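Local coordinates for esterase (uncultured bacterium pCosCE1, PDB 7ATL), which hydrolyses carboxylic esters as a family VIII carboxylesterase of beta-lactamase fold and also shows promiscuous acyltransferase activity, at residues I3-L8 and H35-Y40; K10-V15 and R377-G382; S64-P69 and Y343-F348; G318-E323 and L337-V342. All coordinates share one frame; numbering follows the deposited sequence.

Contact 1: residues I3-L8 and H35-Y40; sequences IADQSL and HGRVIY
Residues 3-8 form the first turns of the N-terminal helix 3-21, and residues 35-40 carry the chain out of the 35-36 turn into the outermost strand 37-44. The backbones come nearest at Asp5 and Ile39, whose CA atoms lie 6.4 Å apart. Ile39 and Tyr40 both face Ile32 of the adjacent strand, a classic beta bulge, and both send their CB toward the helix. Leu8 answers with one methyl: CG stands anti to the backbone N, and CD2 meets Ile39 CD1 at 3.4 Å and Tyr40 CB at 3.9 Å. The Leu8 and Ile39 side chains cross at about a right angle. One turn earlier, Asp5 OD2 receives Arg37 NH2 at 3.1 Å in a salt bridge. The bond is bent (138° at the hydrogen), although OD2 lies near the guanidinium plane, and the carboxylate is turned 45° from that plane. A bend at chi3 (93°) brings the arginine tip back to the helix, with Ile39 CG2 over one guanidinium face near its rim. Asp5 OD1 has Arg34 as a long, weak second ion partner. Two arginines near one carboxylate should help keep Asp5 ionised.

Contact 2: residues K10-V15 and R377-G382; sequences KRVQGV and RDAVYG
Two helices pack antiparallel here, the N-terminal helix 3-21 and the C-terminal helix 372-381, which in the beta-lactamase fold lie together on one face of the central antiparallel sheet. The short segments run at 166° to each other with axes 8.5 Å apart, a close spacing made possible by the small Ala379. Its backbone is the nearest to the other helix, with Ala379 CA 5.2 Å from Val12 CA. Apolar packing centres on the Ala379 methyl. Val12 CG2, placed beside the backbone N, touches Ala379 CB at 3.6 Å, and Val15 CG2 closes in more loosely from the next turn. Behind them, Val12 and Val380 both reach Ile32 of strand 27-34, which ties the pair to the sheet. Polar contact comes from Arg11, on the more exposed side. Its chain bends at chi3 (-59°) so that NE donates to Ala379 O at 3.0 Å, in the carbonyl plane and on a lone pair; NH2 adds a weak bond to the same oxygen. This carbonyl stands in the last turn of the C-terminal helix, so the cation probably also interacts favourably with the negative end of the helix dipole. The modelled chain ends at Gly382, whose CA lies over one face of the Arg11 guanidinium, 3.4 Å from NE.

Contact 3: residues S64-P69 and Y343-F348; sequences SSVSKP and YGHSWF
Between the start of helix 67-80 and strand 345-348, the close packing is apolar, while the looser end is polar and lies beside a bound pentaethylene glycol. In the packed part, Val66 CG2 lies against His345 CB at 3.8 Å, the two side chains crossing at about a right angle, and it also meets the Trp347 ring at its edge, near CD1. Pro69 CG and Trp347 CZ2 reach each other tip to tip at 3.7 Å. Trp347 takes the crowded rotamer (chi1 65°), and its NE1 is linked to Ser65 O by a water in the plane of the indole, 2.9 Å from NE1. At the polar end, Ser64 OG accepts an almost straight bond (177°) from Tyr343 N at 3.2 Å, while Ser64 CB touches Tyr343 CD2. The glycol, probably from the crystallisation liquor, is hydrogen-bonded to Ser65 OG. Ser65 and Lys68 fit the SxxK pattern of this family, so Ser65 is probably the nucleophile; its OG is 2.9 Å from Lys68 NZ. Lys68 NZ is hydrogen-bonded to Tyr123 OH. Strand 345-350 runs between strands 337-341 and 355-361. His345 ND1 bonds Thr361 N of strand 355-361, its NE2 bonds Arg62 O, and helix 271-283 packs on Val66, Pro69 and Trp347.

Contact 4: residues G318-E323 and L337-V342; sequences GGAVLE and LQWGGV
Strands 320-322 and 337-341 are antiparallel neighbours in the central sheet of the beta-lactamase fold, with axes 5.0 Å apart and directions 138° apart, so the pair is strongly twisted. Backbone hydrogen bonding is confined to one pair, Ala320 with Gln338. Ala320 N donates to Gln338 O at 2.8 Å and Gln338 N returns the bond to Ala320 O at 3.0 Å, both in the carbonyl planes. Ala320 O also receives a CA-H...O contact from Leu337 CA at 3.2 Å. The next pair, Val321 with Leu337, is non-hydrogen-bonded.

Among the apolar contacts, the Val321 and Leu337 side chains cross obliquely, and Val321 CG2 meets Leu337 CD1 at 4.0 Å. The Ala320 methyl CB sits at the edge of the Trp339 indole, 3.7 Å from CZ3. Trp339 CG stands anti to the backbone N (chi1 -151°), and Trp339 CB approaches Gly319 CA at 4.1 Å. Gly319, without a side chain, also lies close to the facing strand, Gly319 C being 3.6 Å from Gln338 O.

Among the polar ends, Gln338 OE1 and NE2 bond to Gln332 and Gln309, and Trp339 NE1 bonds to Tyr171 OH. Since Tyr171 also bonds Ser65 and Lys68 of the SxxK pattern, the indole probably acts as a second-shell group that helps to orient that tyrosine beside the presumed active site.

How the contacts relate
Contacts 3 and 4 are buried near the chain's centre, whereas contacts 1 and 2 have their centres about 25 and 23 Å from it and are partly exposed. The outer pair shares helix 3-21, and Tyr40 CE2 of contact 1 touches Val12 CG1 of contact 2 at 3.2 Å; each combines apolar contacts with one arginine, paired with a carboxylate in contact 1 and a helix-end carbonyl in contact 2. The inner pair occupies adjacent strands, joined by a probable hydrogen bond from Trp347 N to Trp339 O, and relies on indoles and uncharged hydrogen bonds beside the probable catalytic site. Contacts 2 and 3 meet where Tyr381 packs on Phe348, on the sheet face under helix 372-381.

Contact 1: residues I3-L8 and H35-Y40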
loop_
_atom_site.group_PDB
_atom_site.type_symbol
_atom_site.label_atom_id
_atom_site.label_comp_id
_atom_site.label_asym_id
_atom_site.label_seq_id
_atom_site.Cartn_x
_atom_site.Cartn_y
_atom_site.Cartn_z
ATOM N N ILE A 3 31.842 6.843 7.642
ATOM C CA ILE A 3 31.561 8.269 7.294
ATOM C C ILE A 3 30.431 8.309 6.246
ATOM O O ILE A 3 29.657 9.288 6.288
ATOM C CB ILE A 3 32.824 9.050 6.832
ATOM C CG1 ILE A 3 33.508 8.407 5.616
ATOM C CG2 ILE A 3 33.796 9.268 7.987
ATOM C CD1 ILE A 3 32.991 8.861 4.247
ATOM N N ALA A 4 30.344 7.324 5.329
ATOM C CA ALA A 4 29.327 7.286 4.241
ATOM C C ALA A 4 27.945 7.139 4.887
ATOM O O ALA A 4 27.029 7.863 4.466
ATOM C CB ALA A 4 29.598 6.189 3.232
ATOM N N ASP A 5 27.838 6.305 5.931
ATOM C CA ASP A 5 26.591 6.066 6.712
ATOM C C ASP A 5 26.151 7.336 7.470
ATOM O O ASP A 5 24.922 7.600 7.506
ATOM C CB ASP A 5 26.743 4.851 7.636
ATOM C CG ASP A 5 26.627 3.501 6.925
ATOM O OD1 ASP A 5 26.402 3.487 5.661
ATOM O OD2 ASP A 5 26.750 2.467 7.635
ATOM N N GLN A 6 27.075 8.106 8.059
ATOM C CA GLN A 6 26.715 9.361 8.793
ATOM C C GLN A 6 26.616 10.524 7.801
ATOM O O GLN A 6 26.008 11.539 8.134
ATOM C CB GLN A 6 27.685 9.667 9.937
ATOM C CG GLN A 6 29.116 9.860 9.476
ATOM C CD GLN A 6 30.038 10.161 10.630
ATOM O OE1 GLN A 6 30.754 11.160 10.640
ATOM N NE2 GLN A 6 30.008 9.291 11.625
ATOM N N SER A 7 27.197 10.370 6.620
ATOM C CA SER A 7 27.021 11.298 5.479
ATOM C C SER A 7 25.570 11.211 4.967
ATOM O O SER A 7 24.994 12.239 4.587
ATOM C CB SER A 7 28.000 10.943 4.406
ATOM O OG SER A 7 28.404 12.108 3.737
ATOM N N LEU A 8 25.023 9.993 4.949
ATOM C CA LEU A 8 23.636 9.674 4.541
ATOM C C LEU A 8 22.679 10.270 5.574
ATOM O O LEU A 8 21.775 11.054 5.184
ATOM C CB LEU A 8 23.514 8.149 4.474
ATOM C CG LEU A 8 22.123 7.597 4.178
ATOM C CD1 LEU A 8 21.909 7.452 2.683
ATOM C CD2 LEU A 8 21.944 6.259 4.866
ATOM N N HIS A 35 21.854 -4.412 2.345
ATOM C CA HIS A 35 22.079 -5.861 2.576
ATOM C C HIS A 35 21.434 -6.295 3.906
ATOM O O HIS A 35 22.010 -7.174 4.571
ATOM C CB HIS A 35 23.582 -6.160 2.546
ATOM C CG HIS A 35 24.130 -6.177 1.168
ATOM N ND1 HIS A 35 23.796 -7.198 0.249
ATOM C CD2 HIS A 35 24.979 -5.327 0.545
ATOM C CE1 HIS A 35 24.432 -6.970 -0.879
ATOM N NE2 HIS A 35 25.170 -5.822 -0.719
ATOM N N GLY A 36 20.282 -5.715 4.280
ATOM C CA GLY A 36 19.444 -6.199 5.396
ATOM C C GLY A 36 19.768 -5.538 6.711
ATOM O O GLY A 36 19.116 -5.852 7.672
ATOM N N ARG A 37 20.779 -4.688 6.769
ATOM C CA ARG A 37 21.225 -4.052 8.031
ATOM C C ARG A 37 20.671 -2.634 8.018
ATOM O O ARG A 37 20.826 -1.938 6.988
ATOM C CB ARG A 37 22.755 -4.069 8.144
ATOM C CG ARG A 37 23.323 -3.239 9.290
ATOM C CD ARG A 37 24.803 -3.542 9.534
ATOM N NE ARG A 37 25.630 -2.616 8.788
ATOM C CZ ARG A 37 25.818 -1.349 9.129
ATOM N NH1 ARG A 37 25.265 -0.867 10.225
ATOM N NH2 ARG A 37 26.557 -0.557 8.381
ATOM N N VAL A 38 20.039 -2.229 9.111
ATOM C CA VAL A 38 19.495 -0.856 9.263
ATOM C C VAL A 38 20.701 0.093 9.319
ATOM O O VAL A 38 21.399 0.100 10.323
ATOM C CB VAL A 38 18.573 -0.798 10.502
ATOM C CG1 VAL A 38 18.244 0.622 10.947
ATOM C CG2 VAL A 38 17.296 -1.594 10.303
ATOM N N ILE A 39 20.976 0.832 8.248
ATOM C CA ILE A 39 22.060 1.858 8.210
ATOM C C ILE A 39 21.515 3.225 8.657
ATOM O O ILE A 39 22.323 4.068 9.026
ATOM C CB ILE A 39 22.718 1.928 6.816
ATOM C CG1 ILE A 39 21.742 2.415 5.742
ATOM C CG2 ILE A 39 23.330 0.592 6.426
ATOM C CD1 ILE A 39 22.397 2.910 4.477
ATOM N N TYR A 40 20.204 3.459 8.630
ATOM C CA TYR A 40 19.582 4.729 9.094
ATOM C C TYR A 40 18.166 4.461 9.635
ATOM O O TYR A 40 17.383 3.772 8.956
ATOM C CB TYR A 40 19.551 5.751 7.956
ATOM C CG TYR A 40 18.864 7.049 8.295
ATOM C CD1 TYR A 40 19.565 8.098 8.864
ATOM C CD2 TYR A 40 17.507 7.240 8.057
ATOM C CE1 TYR A 40 18.953 9.307 9.167
ATOM C CE2 TYR A 40 16.870 8.439 8.368
ATOM C CZ TYR A 40 17.600 9.479 8.926
ATOM O OH TYR A 40 17.016 10.669 9.239
#

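Contact 2: residues K10-V15 and R377-G382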
loop_
_atom_site.group_PDB
_atom_site.type_symbol
_atom_site.label_atom_id
_atom_site.label_comp_id
_atom_site.label_asym_id
_atom_site.label_seq_id
_atom_site.Cartn_x
_atom_site.Cartn_y
_atom_site.Cartn_z
ATOM N N LYS A 10 23.171 12.661 7.530
ATOM C CA LYS A 10 23.232 14.122 7.268
ATOM C C LYS A 10 22.132 14.460 6.251
ATOM O O LYS A 10 21.214 15.206 6.622
ATOM C CB LYS A 10 24.657 14.501 6.816
ATOM C CG LYS A 10 24.967 15.984 6.592
ATOM C CD LYS A 10 24.577 16.927 7.733
ATOM C CE LYS A 10 25.089 16.520 9.104
ATOM N NZ LYS A 10 26.562 16.642 9.216
ATOM N N ARG A 11 22.202 13.892 5.038
ATOM C CA ARG A 11 21.362 14.275 3.866
ATOM C C ARG A 11 19.883 14.024 4.181
ATOM O O ARG A 11 19.050 14.933 3.939
ATOM C CB ARG A 11 21.774 13.485 2.618
ATOM C CG ARG A 11 23.127 13.871 2.032
ATOM C CD ARG A 11 23.372 13.231 0.678
ATOM N NE ARG A 11 23.328 11.761 0.698
ATOM C CZ ARG A 11 24.324 10.939 1.048
ATOM N NH1 ARG A 11 25.495 11.409 1.447
ATOM N NH2 ARG A 11 24.137 9.630 1.017
ATOM N N VAL A 12 19.580 12.846 4.731
ATOM C CA VAL A 12 18.190 12.367 4.985
ATOM C C VAL A 12 17.558 13.222 6.087
ATOM O O VAL A 12 16.482 13.808 5.825
ATOM C CB VAL A 12 18.171 10.871 5.336
ATOM C CG1 VAL A 12 16.799 10.415 5.799
ATOM C CG2 VAL A 12 18.642 10.041 4.158
ATOM N N GLN A 13 18.206 13.293 7.254
ATOM C CA GLN A 13 17.852 14.213 8.367
ATOM C C GLN A 13 17.557 15.618 7.812
ATOM O O GLN A 13 16.538 16.232 8.215
ATOM C CB GLN A 13 19.011 14.277 9.357
ATOM C CG GLN A 13 18.670 15.019 10.635
ATOM C CD GLN A 13 17.592 14.262 11.368
ATOM O OE1 GLN A 13 17.657 13.039 11.488
ATOM N NE2 GLN A 13 16.582 14.978 11.840
ATOM N N GLY A 14 18.418 16.121 6.920
ATOM C CA GLY A 14 18.283 17.462 6.325
ATOM C C GLY A 14 16.960 17.606 5.608
ATOM O O GLY A 14 16.298 18.625 5.812
ATOM N N VAL A 15 16.589 16.600 4.810
ATOM C CA VAL A 15 15.348 16.608 3.980
ATOM C C VAL A 15 14.123 16.601 4.904
ATOM O O VAL A 15 13.157 17.303 4.585
ATOM C CB VAL A 15 15.318 15.441 2.967
ATOM C CG1 VAL A 15 13.942 15.256 2.345
ATOM C CG2 VAL A 15 16.355 15.625 1.863
ATOM N N ARG A 377 14.360 9.820 -1.395
ATOM C CA ARG A 377 14.896 8.899 -2.422
ATOM C C ARG A 377 16.287 9.410 -2.812
ATOM O O ARG A 377 17.279 8.661 -2.665
ATOM C CB ARG A 377 13.934 8.827 -3.613
ATOM C CG ARG A 377 14.496 8.067 -4.808
ATOM C CD ARG A 377 13.829 8.400 -6.128
ATOM N NE ARG A 377 14.032 9.777 -6.539
ATOM C CZ ARG A 377 13.545 10.323 -7.652
ATOM N NH1 ARG A 377 12.816 9.613 -8.499
ATOM N NH2 ARG A 377 13.799 11.594 -7.906
ATOM N N ASP A 378 16.345 10.664 -3.244
ATOM C CA ASP A 378 17.593 11.373 -3.632
ATOM C C ASP A 378 18.629 11.336 -2.484
ATOM O O ASP A 378 19.810 11.028 -2.754
ATOM C CB ASP A 378 17.232 12.775 -4.123
ATOM C CG ASP A 378 16.561 12.752 -5.481
ATOM O OD1 ASP A 378 16.226 11.635 -5.952
ATOM O OD2 ASP A 378 16.408 13.827 -6.066
ATOM N N ALA A 379 18.231 11.593 -1.241
ATOM C CA ALA A 379 19.157 11.556 -0.087
ATOM C C ALA A 379 19.758 10.153 0.061
ATOM O O ALA A 379 20.902 10.066 0.500
ATOM C CB ALA A 379 18.470 11.989 1.186
ATOM N N VAL A 380 19.025 9.087 -0.266
ATOM C CA VAL A 380 19.547 7.700 -0.091
ATOM C C VAL A 380 20.700 7.469 -1.081
ATOM O O VAL A 380 21.733 6.936 -0.660
ATOM C CB VAL A 380 18.427 6.655 -0.226
ATOM C CG1 VAL A 380 18.966 5.231 -0.224
ATOM C CG2 VAL A 380 17.397 6.822 0.881
ATOM N N TYR A 381 20.560 7.919 -2.325
ATOM C CA TYR A 381 21.546 7.681 -3.409
ATOM C C TYR A 381 22.582 8.837 -3.519
ATOM O O TYR A 381 23.457 8.743 -4.397
ATOM C CB TYR A 381 20.803 7.445 -4.735
ATOM C CG TYR A 381 19.944 6.200 -4.828
ATOM C CD1 TYR A 381 18.591 6.224 -4.535
ATOM C CD2 TYR A 381 20.468 5.007 -5.281
ATOM C CE1 TYR A 381 17.799 5.089 -4.647
ATOM C CE2 TYR A 381 19.691 3.866 -5.406
ATOM C CZ TYR A 381 18.343 3.895 -5.096
ATOM O OH TYR A 381 17.585 2.760 -5.238
ATOM N N GLY A 382 22.504 9.906 -2.708
ATOM C CA GLY A 382 23.531 10.975 -2.624
ATOM C C GLY A 382 23.899 11.581 -3.972
ATOM O O GLY A 382 23.005 11.902 -4.744
#

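Contact 3: residues S64-P69 and Y343-F348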
loop_
_atom_site.group_PDB
_atom_site.type_symbol
_atom_site.label_atom_id
_atom_site.label_comp_id
_atom_site.label_asym_id
_atom_site.label_seq_id
_atom_site.Cartn_x
_atom_site.Cartn_y
_atom_site.Cartn_z
ATOM N N SER A 64 -3.036 2.714 4.771
ATOM C CA SER A 64 -3.801 2.737 3.481
ATOM C C SER A 64 -3.200 1.695 2.518
ATOM O O SER A 64 -3.124 0.523 2.928
ATOM C CB SER A 64 -3.927 4.139 2.883
ATOM O OG SER A 64 -2.672 4.815 2.813
ATOM N N SER A 65 -2.720 2.070 1.329
ATOM C CA SER A 65 -2.280 1.080 0.306
ATOM C C SER A 65 -0.982 0.364 0.695
ATOM O O SER A 65 -0.631 -0.597 0.015
ATOM C CB SER A 65 -2.153 1.689 -1.031
ATOM O OG SER A 65 -3.435 2.008 -1.546
ATOM N N VAL A 66 -0.319 0.739 1.780
ATOM C CA VAL A 66 0.813 -0.089 2.275
ATOM C C VAL A 66 0.254 -1.422 2.775
ATOM O O VAL A 66 1.053 -2.349 2.939
ATOM C CB VAL A 66 1.687 0.641 3.309
ATOM C CG1 VAL A 66 2.807 -0.249 3.833
ATOM C CG2 VAL A 66 2.250 1.911 2.706
ATOM N N SER A 67 -1.062 -1.546 2.895
ATOM C CA SER A 67 -1.784 -2.826 3.158
ATOM C C SER A 67 -1.565 -3.837 2.010
ATOM O O SER A 67 -1.549 -5.058 2.267
ATOM C CB SER A 67 -3.285 -2.586 3.389
ATOM O OG SER A 67 -3.551 -1.590 4.384
ATOM N N LYS A 68 -1.435 -3.367 0.775
ATOM C CA LYS A 68 -1.420 -4.228 -0.443
ATOM C C LYS A 68 -0.237 -5.202 -0.461
ATOM O O LYS A 68 -0.423 -6.400 -0.701
ATOM C CB LYS A 68 -1.471 -3.327 -1.680
ATOM C CG LYS A 68 -2.820 -2.647 -1.817
ATOM C CD LYS A 68 -2.950 -1.770 -3.008
ATOM C CE LYS A 68 -4.413 -1.455 -3.287
ATOM N NZ LYS A 68 -4.918 -0.352 -2.433
ATOM N N PRO A 69 1.031 -4.751 -0.302
ATOM C CA PRO A 69 2.163 -5.675 -0.354
ATOM C C PRO A 69 2.093 -6.728 0.763
ATOM O O PRO A 69 2.462 -7.857 0.500
ATOM C CB PRO A 69 3.406 -4.791 -0.282
ATOM C CG PRO A 69 2.897 -3.484 0.229
ATOM C CD PRO A 69 1.464 -3.357 -0.229
ATOM N N TYR A 343 -2.313 8.005 3.024
ATOM C CA TYR A 343 -2.151 8.638 4.370
ATOM C C TYR A 343 -0.794 9.353 4.473
ATOM O O TYR A 343 -0.650 10.227 5.341
ATOM C CB TYR A 343 -2.375 7.643 5.518
ATOM C CG TYR A 343 -3.817 7.513 5.949
ATOM C CD1 TYR A 343 -4.495 8.600 6.481
ATOM C CD2 TYR A 343 -4.504 6.314 5.847
ATOM C CE1 TYR A 343 -5.817 8.501 6.892
ATOM C CE2 TYR A 343 -5.819 6.192 6.262
ATOM C CZ TYR A 343 -6.474 7.290 6.789
ATOM O OH TYR A 343 -7.765 7.207 7.196
ATOM N N GLY A 344 0.188 8.944 3.660
ATOM C CA GLY A 344 1.409 9.727 3.401
ATOM C C GLY A 344 2.658 8.870 3.407
ATOM O O GLY A 344 3.577 9.235 4.117
ATOM N N HIS A 345 2.718 7.788 2.631
ATOM C CA HIS A 345 3.834 6.800 2.724
ATOM C C HIS A 345 4.448 6.529 1.348
ATOM O O HIS A 345 3.732 6.696 0.317
ATOM C CB HIS A 345 3.418 5.483 3.385
ATOM C CG HIS A 345 2.520 5.614 4.571
ATOM N ND1 HIS A 345 2.772 6.485 5.611
ATOM C CD2 HIS A 345 1.365 4.966 4.880
ATOM C CE1 HIS A 345 1.819 6.350 6.519
ATOM N NE2 HIS A 345 0.930 5.432 6.085
ATOM N N SER A 346 5.740 6.180 1.355
ATOM C CA SER A 346 6.474 5.589 0.208
ATOM C C SER A 346 7.343 4.436 0.721
ATOM O O SER A 346 7.670 4.415 1.909
ATOM C CB SER A 346 7.266 6.612 -0.570
ATOM O OG SER A 346 8.231 7.243 0.244
ATOM N N TRP A 347 7.610 3.463 -0.134
ATOM C CA TRP A 347 8.576 2.383 0.159
ATOM C C TRP A 347 9.111 1.840 -1.168
ATOM O O TRP A 347 8.429 1.969 -2.194
ATOM C CB TRP A 347 7.945 1.288 1.029
ATOM C CG TRP A 347 6.833 0.562 0.339
ATOM C CD1 TRP A 347 5.504 0.830 0.449
ATOM C CD2 TRP A 347 6.957 -0.526 -0.601
ATOM N NE1 TRP A 347 4.792 -0.031 -0.333
ATOM C CE2 TRP A 347 5.649 -0.865 -1.006
ATOM C CE3 TRP A 347 8.027 -1.253 -1.134
ATOM C CZ2 TRP A 347 5.387 -1.889 -1.928
ATOM C CZ3 TRP A 347 7.764 -2.270 -2.031
ATOM C CH2 TRP A 347 6.462 -2.586 -2.419
ATOM N N PHE A 348 10.321 1.301 -1.145
ATOM C CA PHE A 348 10.936 0.651 -2.322
ATOM C C PHE A 348 12.112 -0.177 -1.831
ATOM O O PHE A 348 12.691 0.151 -0.784
ATOM C CB PHE A 348 11.338 1.671 -3.400
ATOM C CG PHE A 348 12.426 2.658 -3.038
ATOM C CD1 PHE A 348 13.768 2.320 -3.149
ATOM C CD2 PHE A 348 12.110 3.947 -2.624
ATOM C CE1 PHE A 348 14.762 3.241 -2.844
ATOM C CE2 PHE A 348 13.106 4.865 -2.320
ATOM C CZ PHE A 348 14.428 4.511 -2.426
HETATM O O HOH W 1 1.940 0.168 -0.790
#

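Contact 4: residues G318-E323 and L337-V342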
loop_
_atom_site.group_PDB
_atom_site.type_symbol
_atom_site.label_atom_id
_atom_site.label_comp_id
_atom_site.label_asym_id
_atom_site.label_seq_id
_atom_site.Cartn_x
_atom_site.Cartn_y
_atom_site.Cartn_z
ATOM N N GLY A 318 2.617 -6.680 -5.895
ATOM C CA GLY A 318 2.891 -5.950 -4.640
ATOM C C GLY A 318 3.288 -4.492 -4.837
ATOM O O GLY A 318 3.194 -3.736 -3.872
ATOM N N GLY A 319 3.715 -4.094 -6.035
ATOM C CA GLY A 319 3.980 -2.673 -6.341
ATOM C C GLY A 319 4.446 -2.473 -7.769
ATOM O O GLY A 319 4.371 -3.417 -8.535
ATOM N N ALA A 320 4.898 -1.265 -8.088
ATOM C CA ALA A 320 5.340 -0.845 -9.433
ATOM C C ALA A 320 6.787 -1.309 -9.652
ATOM O O ALA A 320 7.584 -1.310 -8.674
ATOM C CB ALA A 320 5.226 0.657 -9.591
ATOM N N VAL A 321 7.095 -1.689 -10.895
ATOM C CA VAL A 321 8.410 -2.222 -11.313
ATOM C C VAL A 321 9.032 -1.182 -12.224
ATOM O O VAL A 321 8.369 -0.812 -13.192
ATOM C CB VAL A 321 8.256 -3.560 -12.047
ATOM C CG1 VAL A 321 9.564 -3.984 -12.728
ATOM C CG2 VAL A 321 7.729 -4.637 -11.112
ATOM N N LEU A 322 10.258 -0.766 -11.924
ATOM C CA LEU A 322 11.021 0.183 -12.764
ATOM C C LEU A 322 11.619 -0.611 -13.920
ATOM O O LEU A 322 12.394 -1.541 -13.655
ATOM C CB LEU A 322 12.102 0.822 -11.897
ATOM C CG LEU A 322 12.924 1.907 -12.573
ATOM C CD1 LEU A 322 12.010 2.995 -13.102
ATOM C CD2 LEU A 322 13.945 2.491 -11.606
ATOM N N GLU A 323 11.212 -0.321 -15.149
ATOM C CA GLU A 323 11.796 -0.933 -16.376
ATOM C C GLU A 323 12.862 0.010 -16.971
ATOM O O GLU A 323 13.816 -0.507 -17.532
ATOM C CB GLU A 323 10.702 -1.231 -17.402
ATOM C CG GLU A 323 9.749 -2.359 -17.027
ATOM C CD GLU A 323 9.433 -3.302 -18.181
ATOM O OE1 GLU A 323 10.215 -4.235 -18.363
ATOM O OE2 GLU A 323 8.424 -3.097 -18.909
ATOM N N LEU A 337 11.204 -2.230 -6.901
ATOM C CA LEU A 337 9.776 -2.414 -6.565
ATOM C C LEU A 337 9.408 -1.269 -5.632
ATOM O O LEU A 337 10.142 -1.070 -4.659
ATOM C CB LEU A 337 9.574 -3.774 -5.891
ATOM C CG LEU A 337 8.118 -4.212 -5.743
ATOM C CD1 LEU A 337 7.531 -4.569 -7.104
ATOM C CD2 LEU A 337 7.993 -5.381 -4.773
ATOM N N GLN A 338 8.329 -0.543 -5.923
ATOM C CA GLN A 338 7.934 0.656 -5.146
ATOM C C GLN A 338 6.421 0.782 -5.115
ATOM O O GLN A 338 5.783 0.489 -6.122
ATOM C CB GLN A 338 8.497 1.914 -5.801
ATOM C CG GLN A 338 8.023 3.221 -5.169
ATOM C CD GLN A 338 8.795 4.369 -5.763
ATOM O OE1 GLN A 338 9.940 4.596 -5.434
ATOM N NE2 GLN A 338 8.184 5.094 -6.678
ATOM N N TRP A 339 5.895 1.284 -4.013
ATOM C CA TRP A 339 4.511 1.808 -3.936
ATOM C C TRP A 339 4.416 2.717 -2.711
ATOM O O TRP A 339 5.482 2.984 -2.106
ATOM C CB TRP A 339 3.522 0.638 -3.911
ATOM C CG TRP A 339 2.198 0.964 -4.511
ATOM C CD1 TRP A 339 1.000 0.911 -3.880
ATOM C CD2 TRP A 339 1.939 1.396 -5.854
ATOM N NE1 TRP A 339 0.008 1.294 -4.728
ATOM C CE2 TRP A 339 0.552 1.613 -5.946
ATOM C CE3 TRP A 339 2.727 1.622 -6.989
ATOM C CZ2 TRP A 339 -0.057 2.049 -7.126
ATOM C CZ3 TRP A 339 2.130 2.054 -8.155
ATOM C CH2 TRP A 339 0.752 2.258 -8.220
ATOM N N GLY A 340 3.220 3.206 -2.384
ATOM C CA GLY A 340 3.009 4.158 -1.275
ATOM C C GLY A 340 1.668 3.962 -0.583
ATOM O O GLY A 340 1.143 2.812 -0.606
ATOM N N GLY A 341 1.133 5.061 -0.024
ATOM C CA GLY A 341 -0.151 5.119 0.706
ATOM C C GLY A 341 -0.682 6.535 0.790
ATOM O O GLY A 341 0.088 7.444 1.133
ATOM N N VAL A 342 -1.966 6.735 0.533
ATOM C CA VAL A 342 -2.553 8.104 0.541
ATOM C C VAL A 342 -2.355 8.743 1.916
ATOM O O VAL A 342 -2.249 9.951 1.946
ATOM C CB VAL A 342 -4.038 8.123 0.149
ATOM C CG1 VAL A 342 -4.265 7.520 -1.224
ATOM C CG2 VAL A 342 -4.907 7.430 1.184
#